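Local coordinates for fibronectin type III domain-containing protein (Simiduia agarivorans, PDB 6P2K) that probably hydrolyses xyloglucan-type beta-glucans as a family 74 glycoside hydrolase, its tandem seven-bladed beta-propellers forming one zinc-binding part of a longer protein, at residues B[121-126]-B[264-269]; B[222-227]-B[277-282]; B[258-263]-B[291-296]; B[348-353]-B[357-362]. All coordinates share one frame; numbering follows the deposited sequence.

Contact 1 (B[121-126]-B[264-269]); sequences WRDDDD and RYWYPE. With ZN (zinc ion), chain Q.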
# COMPACT_ATOMS: atom_id res chain seq x y z
N TRP B 121 -50.79 -8.65 30.50
CA TRP B 121 -49.54 -7.90 30.33
C TRP B 121 -48.53 -8.63 29.46
O TRP B 121 -47.33 -8.37 29.61
CB TRP B 121 -48.93 -7.59 31.70
CG TRP B 121 -48.70 -8.83 32.52
CD1 TRP B 121 -47.56 -9.58 32.56
CD2 TRP B 121 -49.63 -9.46 33.40
NE1 TRP B 121 -47.73 -10.64 33.42
CE2 TRP B 121 -48.99 -10.59 33.95
CE3 TRP B 121 -50.95 -9.18 33.78
CZ2 TRP B 121 -49.62 -11.44 34.86
CZ3 TRP B 121 -51.57 -10.02 34.69
CH2 TRP B 121 -50.90 -11.14 35.22
N ARG B 122 -48.95 -9.53 28.57
CA ARG B 122 -48.07 -10.23 27.62
C ARG B 122 -46.99 -10.96 28.42
O ARG B 122 -47.32 -11.65 29.39
CB ARG B 122 -47.56 -9.22 26.60
CG ARG B 122 -48.66 -8.58 25.79
CD ARG B 122 -48.11 -7.90 24.54
NE ARG B 122 -49.20 -7.48 23.66
CZ ARG B 122 -49.56 -8.13 22.56
NH1 ARG B 122 -48.91 -9.22 22.18
NH2 ARG B 122 -50.57 -7.68 21.83
N ASP B 123 -45.71 -10.85 28.04
CA ASP B 123 -44.61 -11.50 28.74
C ASP B 123 -43.92 -10.57 29.73
O ASP B 123 -42.85 -10.92 30.25
CB ASP B 123 -43.60 -12.03 27.72
CG ASP B 123 -43.16 -10.96 26.73
OD1 ASP B 123 -43.99 -10.10 26.37
OD2 ASP B 123 -41.98 -10.98 26.31
N ASP B 124 -44.48 -9.40 30.00
CA ASP B 124 -43.85 -8.43 30.89
C ASP B 124 -44.11 -8.78 32.35
O ASP B 124 -44.59 -7.93 33.12
CB ASP B 124 -44.36 -7.02 30.59
CG ASP B 124 -43.40 -6.21 29.74
OD1 ASP B 124 -42.41 -6.79 29.23
OD2 ASP B 124 -43.63 -5.00 29.58
N ASP B 125 -43.79 -10.01 32.75
CA ASP B 125 -44.05 -10.43 34.12
C ASP B 125 -43.22 -9.64 35.12
O ASP B 125 -43.63 -9.48 36.28
CB ASP B 125 -43.79 -11.93 34.27
CG ASP B 125 -44.92 -12.78 33.70
OD1 ASP B 125 -45.96 -12.91 34.37
OD2 ASP B 125 -44.76 -13.31 32.58
N ASP B 126 -42.06 -9.14 34.71
CA ASP B 126 -41.22 -8.35 35.60
C ASP B 126 -41.70 -6.92 35.77
O ASP B 126 -41.08 -6.16 36.52
CB ASP B 126 -39.77 -8.36 35.10
CG ASP B 126 -39.64 -7.95 33.65
OD1 ASP B 126 -40.64 -8.05 32.90
OD2 ASP B 126 -38.54 -7.51 33.25
N ARG B 264 -41.30 -21.60 22.37
CA ARG B 264 -42.35 -20.95 23.16
C ARG B 264 -43.45 -20.39 22.25
O ARG B 264 -43.74 -19.20 22.23
CB ARG B 264 -41.74 -19.84 24.01
CG ARG B 264 -40.64 -20.29 24.95
CD ARG B 264 -39.72 -19.13 25.27
NE ARG B 264 -38.98 -19.30 26.51
CZ ARG B 264 -37.66 -19.40 26.57
NH1 ARG B 264 -36.94 -19.36 25.46
NH2 ARG B 264 -37.05 -19.55 27.74
N TYR B 265 -44.07 -21.30 21.49
CA TYR B 265 -45.12 -20.90 20.56
C TYR B 265 -46.29 -20.27 21.31
O TYR B 265 -46.71 -20.77 22.35
CB TYR B 265 -45.60 -22.12 19.77
CG TYR B 265 -44.54 -22.75 18.90
CD1 TYR B 265 -44.00 -22.06 17.82
CD2 TYR B 265 -44.08 -24.03 19.15
CE1 TYR B 265 -43.03 -22.63 17.02
CE2 TYR B 265 -43.10 -24.61 18.35
CZ TYR B 265 -42.58 -23.91 17.29
OH TYR B 265 -41.61 -24.47 16.49
N TRP B 266 -46.80 -19.17 20.77
CA TRP B 266 -47.88 -18.46 21.44
C TRP B 266 -48.65 -17.62 20.42
O TRP B 266 -48.22 -17.43 19.28
CB TRP B 266 -47.33 -17.60 22.59
CG TRP B 266 -46.67 -16.29 22.22
CD1 TRP B 266 -46.24 -15.89 20.98
CD2 TRP B 266 -46.35 -15.22 23.12
NE1 TRP B 266 -45.69 -14.63 21.06
CE2 TRP B 266 -45.74 -14.20 22.36
CE3 TRP B 266 -46.52 -15.02 24.49
CZ2 TRP B 266 -45.31 -13.00 22.93
CZ3 TRP B 266 -46.09 -13.84 25.05
CH2 TRP B 266 -45.49 -12.84 24.27
N TYR B 267 -49.80 -17.12 20.87
CA TYR B 267 -50.65 -16.24 20.08
C TYR B 267 -50.97 -16.77 18.68
O TYR B 267 -50.72 -16.08 17.68
CB TYR B 267 -50.02 -14.86 19.98
CG TYR B 267 -50.13 -14.00 21.21
CD1 TYR B 267 -49.33 -14.23 22.32
CD2 TYR B 267 -51.03 -12.95 21.27
CE1 TYR B 267 -49.41 -13.45 23.45
CE2 TYR B 267 -51.13 -12.15 22.40
CZ TYR B 267 -50.32 -12.41 23.49
OH TYR B 267 -50.41 -11.62 24.61
N PRO B 268 -51.53 -17.97 18.56
CA PRO B 268 -51.95 -18.44 17.23
C PRO B 268 -53.07 -17.56 16.70
O PRO B 268 -53.82 -16.94 17.45
CB PRO B 268 -52.43 -19.87 17.49
CG PRO B 268 -52.85 -19.87 18.92
CD PRO B 268 -51.90 -18.94 19.61
N GLU B 269 -53.17 -17.51 15.37
CA GLU B 269 -54.17 -16.66 14.74
C GLU B 269 -54.61 -17.29 13.42
O GLU B 269 -53.77 -17.71 12.62
CB GLU B 269 -53.61 -15.25 14.49
CG GLU B 269 -54.56 -14.32 13.76
CD GLU B 269 -54.06 -12.90 13.70
OE1 GLU B 269 -53.67 -12.36 14.76
OE2 GLU B 269 -54.04 -12.31 12.60
ZN ZN Q . -41.38 -6.89 27.48
O HOH W 1 -40.09 -5.24 27.64
O HOH W 2 -40.08 -8.43 28.09
O HOH W 3 -43.42 -7.24 27.10
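R122 and Y267 meet through flat groups. The guanidinium lies nearly parallel to the phenol ring, with 10° between the planes, and NH1 of R122 comes 3.7 Å from CE2 of Y267. The hydroxyl of Y267 sits over one guanidinium face. The extended R122 chain carries its end there, while its NE bonds to F61 O. With an alanine here, the Y267 ring would probably lose the flat group alongside it, and F61 O its side-chain donor.

D123 and W266 meet at right angles. OD1 of D123 touches the indole edge near its plane, 3.8 Å from CH2 of W266. The same oxygen is held in a salt bridge by R334.

The 121-126 loop also holds itself and a metal. W121 NE1 donates to D125 OD1 at 3.0 Å. D124 OD1 binds the zinc ion at 2.0 Å, beside Q16 and three waters, while R59 pairs with D124 OD2.

The loop lies between strands 114-119 and 139-144 and packs against 265-270, the first strand of another blade. Y267 there also makes backbone hydrogen bonds with K212 of strand 210-216.

Contact 2 (B[222-227]-B[277-282]); sequences VLYATY and NSHKVL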
# COMPACT_ATOMS: atom_id res chain seq x y z
N VAL B 222 -63.49 -24.67 14.65
CA VAL B 222 -62.21 -25.24 15.09
C VAL B 222 -61.48 -24.23 15.95
O VAL B 222 -61.47 -23.03 15.66
CB VAL B 222 -61.33 -25.68 13.90
CG1 VAL B 222 -60.15 -26.47 14.41
CG2 VAL B 222 -62.14 -26.54 12.93
N LEU B 223 -60.84 -24.72 17.02
CA LEU B 223 -60.09 -23.91 17.96
C LEU B 223 -58.65 -24.41 18.02
O LEU B 223 -58.41 -25.61 18.13
CB LEU B 223 -60.72 -23.97 19.35
CG LEU B 223 -60.08 -23.19 20.50
CD1 LEU B 223 -60.38 -21.71 20.39
CD2 LEU B 223 -60.54 -23.74 21.85
N TYR B 224 -57.69 -23.48 17.93
CA TYR B 224 -56.27 -23.78 18.03
C TYR B 224 -55.69 -23.10 19.26
O TYR B 224 -56.11 -22.00 19.64
CB TYR B 224 -55.51 -23.32 16.78
CG TYR B 224 -56.05 -23.87 15.49
CD1 TYR B 224 -55.59 -25.08 14.97
CD2 TYR B 224 -57.03 -23.19 14.77
CE1 TYR B 224 -56.08 -25.59 13.79
CE2 TYR B 224 -57.53 -23.69 13.59
CZ TYR B 224 -57.05 -24.89 13.10
OH TYR B 224 -57.55 -25.39 11.92
N ALA B 225 -54.71 -23.75 19.88
CA ALA B 225 -54.16 -23.23 21.13
C ALA B 225 -52.75 -23.77 21.34
O ALA B 225 -52.37 -24.80 20.79
CB ALA B 225 -55.06 -23.59 22.32
N THR B 226 -51.99 -23.03 22.14
CA THR B 226 -50.71 -23.49 22.67
C THR B 226 -50.82 -23.57 24.19
O THR B 226 -51.42 -22.70 24.83
CB THR B 226 -49.55 -22.57 22.28
OG1 THR B 226 -49.52 -21.44 23.16
CG2 THR B 226 -49.71 -22.09 20.84
N TYR B 227 -50.24 -24.62 24.76
CA TYR B 227 -50.32 -24.87 26.19
C TYR B 227 -48.91 -25.03 26.76
O TYR B 227 -48.04 -25.63 26.12
CB TYR B 227 -51.15 -26.12 26.49
CG TYR B 227 -52.64 -25.86 26.55
CD1 TYR B 227 -53.42 -25.90 25.40
CD2 TYR B 227 -53.27 -25.59 27.76
CE1 TYR B 227 -54.78 -25.66 25.45
CE2 TYR B 227 -54.63 -25.36 27.82
CZ TYR B 227 -55.38 -25.40 26.67
OH TYR B 227 -56.74 -25.17 26.73
N ASN B 277 -63.38 -24.87 5.34
CA ASN B 277 -62.83 -25.94 6.17
C ASN B 277 -61.31 -26.03 6.09
O ASN B 277 -60.72 -26.86 6.79
CB ASN B 277 -63.45 -27.29 5.79
CG ASN B 277 -64.97 -27.23 5.75
OD1 ASN B 277 -65.59 -26.34 6.33
ND2 ASN B 277 -65.57 -28.19 5.05
N SER B 278 -60.66 -25.21 5.27
CA SER B 278 -59.20 -25.15 5.20
C SER B 278 -58.75 -23.87 5.88
O SER B 278 -59.13 -22.77 5.47
CB SER B 278 -58.71 -25.20 3.76
OG SER B 278 -57.29 -25.26 3.72
N HIS B 279 -57.93 -24.01 6.93
CA HIS B 279 -57.52 -22.89 7.76
C HIS B 279 -56.03 -22.62 7.60
O HIS B 279 -55.22 -23.54 7.62
CB HIS B 279 -57.83 -23.16 9.23
CG HIS B 279 -59.22 -23.67 9.47
ND1 HIS B 279 -59.56 -24.38 10.60
CD2 HIS B 279 -60.35 -23.57 8.73
CE1 HIS B 279 -60.84 -24.70 10.54
NE2 HIS B 279 -61.34 -24.22 9.42
N LYS B 280 -55.69 -21.34 7.44
CA LYS B 280 -54.31 -20.89 7.55
C LYS B 280 -54.11 -20.33 8.95
O LYS B 280 -54.88 -19.47 9.40
CB LYS B 280 -54.00 -19.82 6.50
CG LYS B 280 -54.17 -20.29 5.06
CD LYS B 280 -52.95 -21.05 4.56
CE LYS B 280 -53.18 -21.60 3.16
NZ LYS B 280 -51.95 -22.22 2.59
N VAL B 281 -53.10 -20.83 9.65
CA VAL B 281 -52.83 -20.45 11.04
C VAL B 281 -51.44 -19.84 11.11
O VAL B 281 -50.47 -20.42 10.60
CB VAL B 281 -52.95 -21.65 11.99
CG1 VAL B 281 -52.82 -21.19 13.43
CG2 VAL B 281 -54.27 -22.38 11.77
N LEU B 282 -51.34 -18.68 11.75
CA LEU B 282 -50.10 -17.94 11.89
C LEU B 282 -49.54 -18.15 13.29
O LEU B 282 -50.27 -18.05 14.28
CB LEU B 282 -50.34 -16.45 11.64
CG LEU B 282 -49.16 -15.52 11.39
CD1 LEU B 282 -48.36 -16.00 10.19
CD2 LEU B 282 -49.69 -14.11 11.16
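Y224 and V281, the centre of the contact, have CA atoms 8.5 Å apart on strands that run in nearly the same direction, with 23° between them and 9.9 Å between their axes at closest approach. That spacing is too wide for backbone pairing, and the contact is made by side chains from two sheets packed face on.

The Y224 ring is touched on a face and at its edge. CG2 of V281 stands over the ring centre, 4.0 Å from the centroid, as a CH-pi contact. At the far end, Y224 OH and H279 ND1 form a short hydrogen bond of 2.6 Å, in which either could be the donor. The two rings meet rim to rim with their planes at 89°. ND1 of H279 lies near the plane of the phenol ring. V222 closes the side of the imidazole. Its CG2, placed anti to the carbonyl carbon, reaches CE1 of H279 at a tight 3.3 Å, again near the ring plane.

W299 NE1 also bonds to the Y224 hydroxyl, and its ring meets that of H279. The NE2 atom of H279 makes a weak hydrogen bond to G276 O.

The two sheets are successive blades of the propeller. The Y224 hydroxyl is buried among side chains, and H279 and W299 supply its polar partners. Together these bonds are likely to hold the phenol in place and fix how the imidazole is turned.

Contact 3 (B[258-263]-B[291-296]); sequences GLEGNR and GLYEGT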
# COMPACT_ATOMS: atom_id res chain seq x y z
N GLY B 258 -43.72 -31.07 12.28
CA GLY B 258 -43.20 -30.10 11.33
C GLY B 258 -42.73 -28.81 11.95
O GLY B 258 -42.09 -28.00 11.26
N LEU B 259 -43.03 -28.58 13.23
CA LEU B 259 -42.52 -27.43 13.95
C LEU B 259 -41.22 -27.78 14.65
O LEU B 259 -41.00 -28.92 15.07
CB LEU B 259 -43.54 -26.94 14.98
CG LEU B 259 -44.89 -26.43 14.47
CD1 LEU B 259 -45.88 -26.30 15.62
CD2 LEU B 259 -44.72 -25.10 13.76
N GLU B 260 -40.34 -26.78 14.77
CA GLU B 260 -39.14 -26.95 15.58
C GLU B 260 -39.53 -27.32 17.00
O GLU B 260 -40.48 -26.78 17.57
CB GLU B 260 -38.32 -25.66 15.58
CG GLU B 260 -37.34 -25.53 14.43
CD GLU B 260 -36.56 -24.23 14.50
OE1 GLU B 260 -36.07 -23.76 13.46
OE2 GLU B 260 -36.44 -23.68 15.62
N GLY B 261 -38.78 -28.25 17.58
CA GLY B 261 -39.04 -28.65 18.95
C GLY B 261 -38.60 -27.61 19.95
O GLY B 261 -37.73 -26.77 19.68
N ASN B 262 -39.24 -27.64 21.12
CA ASN B 262 -38.82 -26.87 22.29
C ASN B 262 -38.82 -25.37 22.00
O ASN B 262 -37.80 -24.68 22.14
CB ASN B 262 -37.44 -27.35 22.77
CG ASN B 262 -37.10 -26.85 24.16
OD1 ASN B 262 -37.97 -26.79 25.04
ND2 ASN B 262 -35.84 -26.51 24.37
N ARG B 263 -39.98 -24.85 21.59
CA ARG B 263 -40.14 -23.44 21.30
C ARG B 263 -41.36 -22.89 22.03
O ARG B 263 -42.34 -23.61 22.27
CB ARG B 263 -40.28 -23.18 19.80
CG ARG B 263 -39.13 -23.73 18.97
CD ARG B 263 -37.80 -23.13 19.38
NE ARG B 263 -36.86 -23.08 18.27
CZ ARG B 263 -35.74 -22.36 18.27
NH1 ARG B 263 -35.41 -21.63 19.34
NH2 ARG B 263 -34.94 -22.37 17.22
N GLY B 291 -37.97 -17.28 12.90
CA GLY B 291 -38.83 -16.75 11.85
C GLY B 291 -40.30 -16.86 12.22
O GLY B 291 -40.67 -16.62 13.37
N LEU B 292 -41.14 -17.24 11.26
CA LEU B 292 -42.58 -17.25 11.46
C LEU B 292 -43.20 -18.38 10.66
O LEU B 292 -42.85 -18.59 9.49
CB LEU B 292 -43.18 -15.90 11.06
CG LEU B 292 -44.69 -15.68 11.18
CD1 LEU B 292 -45.16 -15.88 12.61
CD2 LEU B 292 -45.04 -14.28 10.70
N TYR B 293 -44.13 -19.10 11.28
CA TYR B 293 -44.79 -20.25 10.67
C TYR B 293 -46.18 -19.88 10.19
O TYR B 293 -46.91 -19.13 10.84
CB TYR B 293 -44.91 -21.41 11.66
CG TYR B 293 -43.65 -22.21 11.90
CD1 TYR B 293 -43.20 -23.14 10.97
CD2 TYR B 293 -42.94 -22.08 13.09
CE1 TYR B 293 -42.06 -23.89 11.20
CE2 TYR B 293 -41.81 -22.82 13.33
CZ TYR B 293 -41.37 -23.72 12.39
OH TYR B 293 -40.24 -24.46 12.63
N GLU B 294 -46.57 -20.44 9.04
CA GLU B 294 -47.96 -20.51 8.62
C GLU B 294 -48.33 -21.97 8.43
O GLU B 294 -47.64 -22.70 7.71
CB GLU B 294 -48.21 -19.72 7.34
CG GLU B 294 -49.67 -19.79 6.88
CD GLU B 294 -49.99 -18.81 5.76
OE1 GLU B 294 -49.28 -18.81 4.74
OE2 GLU B 294 -50.97 -18.04 5.92
N GLY B 295 -49.40 -22.40 9.08
CA GLY B 295 -49.88 -23.76 9.00
C GLY B 295 -51.16 -23.85 8.21
O GLY B 295 -52.00 -22.95 8.26
N THR B 296 -51.32 -24.94 7.47
CA THR B 296 -52.51 -25.21 6.68
C THR B 296 -53.20 -26.44 7.25
O THR B 296 -52.57 -27.50 7.39
CB THR B 296 -52.18 -25.41 5.20
OG1 THR B 296 -51.40 -24.30 4.74
CG2 THR B 296 -53.45 -25.52 4.37
O HOH W 4 -39.58 -26.48 11.15
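L259 presses one methyl group squarely onto Y293. CD2 stands over the ring centre, 3.5 Å from the centroid and only 8° off the ring normal. It lies at nearly equal distance from all six ring carbons, a well-formed CH-pi contact. This is the tight part. The L259 side chain also packs on Y265 and W310, and Y293 meets the F290 ring. With chi1 at -77°, Y293 swings its ring out from the strand toward the 258-263 loop.

That loop links two propeller blades: it leaves strand 253-254, the last of one sheet, and leads to strand 265-270, the first of the next. Y293 belongs to the third strand of the next sheet, 292-300, and so pins the link to the blade it enters.

The hydroxyl end is looser and wetter. E260 N donates to Y293 OH at 3.2 Å, a fairly long bond. Water 4 lies near the ring plane, 2.6 Å from Y293 OH, and donates to G258 O at 2.9 Å. A phenylalanine in place of Y293 would probably leave E260 N without its acceptor and the water without one of its two holds. Beyond the hydroxyl, R263 grips E260 side-on. Both NE and NH2 bond to OE2 of E260, the latter at 2.6 Å, while K312 pairs with the other carboxylate oxygen.

Contact 4 (B[348-353]-B[357-362]); sequences GVWSTT and MYYASH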
# COMPACT_ATOMS: atom_id res chain seq x y z
N GLY B 348 -51.92 -9.61 3.85
CA GLY B 348 -50.54 -9.45 4.28
C GLY B 348 -50.39 -9.86 5.73
O GLY B 348 -51.34 -10.28 6.38
N VAL B 349 -49.16 -9.74 6.22
CA VAL B 349 -48.81 -10.11 7.59
C VAL B 349 -47.96 -9.00 8.19
O VAL B 349 -47.00 -8.53 7.57
CB VAL B 349 -48.05 -11.45 7.65
CG1 VAL B 349 -47.54 -11.71 9.06
CG2 VAL B 349 -48.93 -12.60 7.18
N TRP B 350 -48.33 -8.57 9.40
CA TRP B 350 -47.53 -7.65 10.19
C TRP B 350 -46.81 -8.43 11.29
O TRP B 350 -47.45 -9.20 12.01
CB TRP B 350 -48.41 -6.56 10.82
CG TRP B 350 -48.56 -5.34 9.97
CD1 TRP B 350 -49.65 -4.97 9.23
CD2 TRP B 350 -47.58 -4.30 9.78
NE1 TRP B 350 -49.41 -3.78 8.59
CE2 TRP B 350 -48.15 -3.35 8.92
CE3 TRP B 350 -46.28 -4.09 10.26
CZ2 TRP B 350 -47.46 -2.20 8.52
CZ3 TRP B 350 -45.60 -2.96 9.87
CH2 TRP B 350 -46.19 -2.02 9.00
N SER B 351 -45.50 -8.25 11.41
CA SER B 351 -44.72 -8.97 12.41
C SER B 351 -43.45 -8.19 12.72
O SER B 351 -43.37 -6.98 12.45
CB SER B 351 -44.44 -10.41 11.93
OG SER B 351 -43.76 -11.15 12.93
N THR B 352 -42.44 -8.87 13.28
CA THR B 352 -41.25 -8.20 13.79
C THR B 352 -40.10 -9.20 13.89
O THR B 352 -40.32 -10.42 13.93
CB THR B 352 -41.51 -7.59 15.17
OG1 THR B 352 -40.31 -6.98 15.67
CG2 THR B 352 -41.97 -8.66 16.15
N THR B 353 -38.88 -8.68 13.93
CA THR B 353 -37.73 -9.50 14.29
C THR B 353 -37.39 -9.40 15.77
O THR B 353 -36.52 -10.15 16.23
CB THR B 353 -36.48 -9.13 13.46
OG1 THR B 353 -36.08 -7.78 13.74
CG2 THR B 353 -36.74 -9.32 11.97
N MET B 357 -40.40 -3.44 13.04
CA MET B 357 -41.72 -3.61 12.44
C MET B 357 -41.53 -4.03 10.99
O MET B 357 -40.79 -3.39 10.24
CB MET B 357 -42.55 -2.32 12.52
CG MET B 357 -42.76 -1.78 13.93
SD MET B 357 -41.42 -0.71 14.47
CE MET B 357 -41.76 0.77 13.51
N TYR B 358 -42.21 -5.11 10.60
CA TYR B 358 -42.06 -5.69 9.28
C TYR B 358 -43.43 -6.02 8.71
O TYR B 358 -44.31 -6.48 9.44
CB TYR B 358 -41.19 -6.95 9.31
CG TYR B 358 -39.71 -6.67 9.20
CD1 TYR B 358 -38.96 -6.35 10.32
CD2 TYR B 358 -39.07 -6.73 7.97
CE1 TYR B 358 -37.60 -6.09 10.22
CE2 TYR B 358 -37.71 -6.48 7.86
CZ TYR B 358 -36.99 -6.16 8.99
OH TYR B 358 -35.65 -5.91 8.88
N TYR B 359 -43.60 -5.79 7.41
CA TYR B 359 -44.83 -6.13 6.71
C TYR B 359 -44.51 -7.02 5.52
O TYR B 359 -43.56 -6.77 4.78
CB TYR B 359 -45.58 -4.88 6.24
CG TYR B 359 -46.82 -5.20 5.43
CD1 TYR B 359 -48.01 -5.53 6.06
CD2 TYR B 359 -46.79 -5.17 4.04
CE1 TYR B 359 -49.14 -5.82 5.33
CE2 TYR B 359 -47.92 -5.47 3.30
CZ TYR B 359 -49.09 -5.79 3.95
OH TYR B 359 -50.21 -6.08 3.21
N ALA B 360 -45.33 -8.05 5.33
CA ALA B 360 -45.18 -8.98 4.22
C ALA B 360 -46.40 -8.86 3.32
O ALA B 360 -47.54 -8.94 3.79
CB ALA B 360 -45.04 -10.42 4.71
N SER B 361 -46.16 -8.66 2.02
CA SER B 361 -47.23 -8.78 1.05
C SER B 361 -47.28 -10.21 0.54
O SER B 361 -46.30 -10.95 0.59
CB SER B 361 -47.04 -7.79 -0.11
OG SER B 361 -45.73 -7.87 -0.63
N HIS B 362 -48.45 -10.61 0.04
CA HIS B 362 -48.71 -11.99 -0.34
C HIS B 362 -49.02 -12.08 -1.82
O HIS B 362 -49.78 -11.26 -2.36
CB HIS B 362 -49.86 -12.57 0.48
CG HIS B 362 -50.16 -14.01 0.17
ND1 HIS B 362 -51.39 -14.43 -0.30
CD2 HIS B 362 -49.39 -15.12 0.25
CE1 HIS B 362 -51.36 -15.73 -0.49
NE2 HIS B 362 -50.15 -16.18 -0.17
O HOH W 5 -34.32 -6.64 11.73
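W350 and Y359, a non-hydrogen-bonded pair on adjacent strands, are brought together by their first torsions. CG of Y359 is anti to the backbone N (chi1 176°), which lays its ring back along the neighbouring strand. W350 has an unusual chi1 of -91°, and its indole leans over toward Y359. CB of Y359 then stands 3.8 Å above the centroid of the indole six-membered ring, a CH-pi contact over the face. CD1 of Y359 lies 3.4 Å from NE1 of W350, and the two rings meet obliquely. That NE1 also makes a weak hydrogen bond with N45.

The phenol continues to G348, where OH of Y359 is 3.6 Å from CA of G348. A CB at G348 would probably run into that hydroxyl and A360 O. At the other end of the indole, CB of M357 touches the edge.

On the opposite face lie V349, A360, S351 and Y358. CG2 of T353 packs 3.8 Å from CE1 of Y358. Water 5 joins T353 OG1 to Y358 OH, which also bonds to D322 O. T353 OG1 bonds to T356.

The backbones are antiparallel. V349 pairs with A360 and S351 with Y358, each through two hydrogen bonds. A360 N to V349 O is 2.8 Å.

This is a beta hairpin formed by the two middle strands of a four-stranded propeller blade. W350 and M357 also pack on strand 30-34 of the first blade, the meeting of last and first blades that closes a propeller ring.

Contacts 1, 2 and 3 all involve the sheet that begins with strand 265-270, each at a different strand, and they touch. Y265 OH bonds to E260 O, and V281 O is 2.7 Å from G295 N. Contact 4 lies in the next blade and meets contacts 2 and 3 through V349 CG1, which packs on L282 and L292. Contacts 2 and 4 are buried. Contact 2 joins blades by side chains alone, while contact 4 is held mainly by backbone bonds within one blade. Contacts 1 and 3 are only partly buried. Both tie loops to strands, with charged groups and water close by, and contact 1 alone holds a zinc ligand.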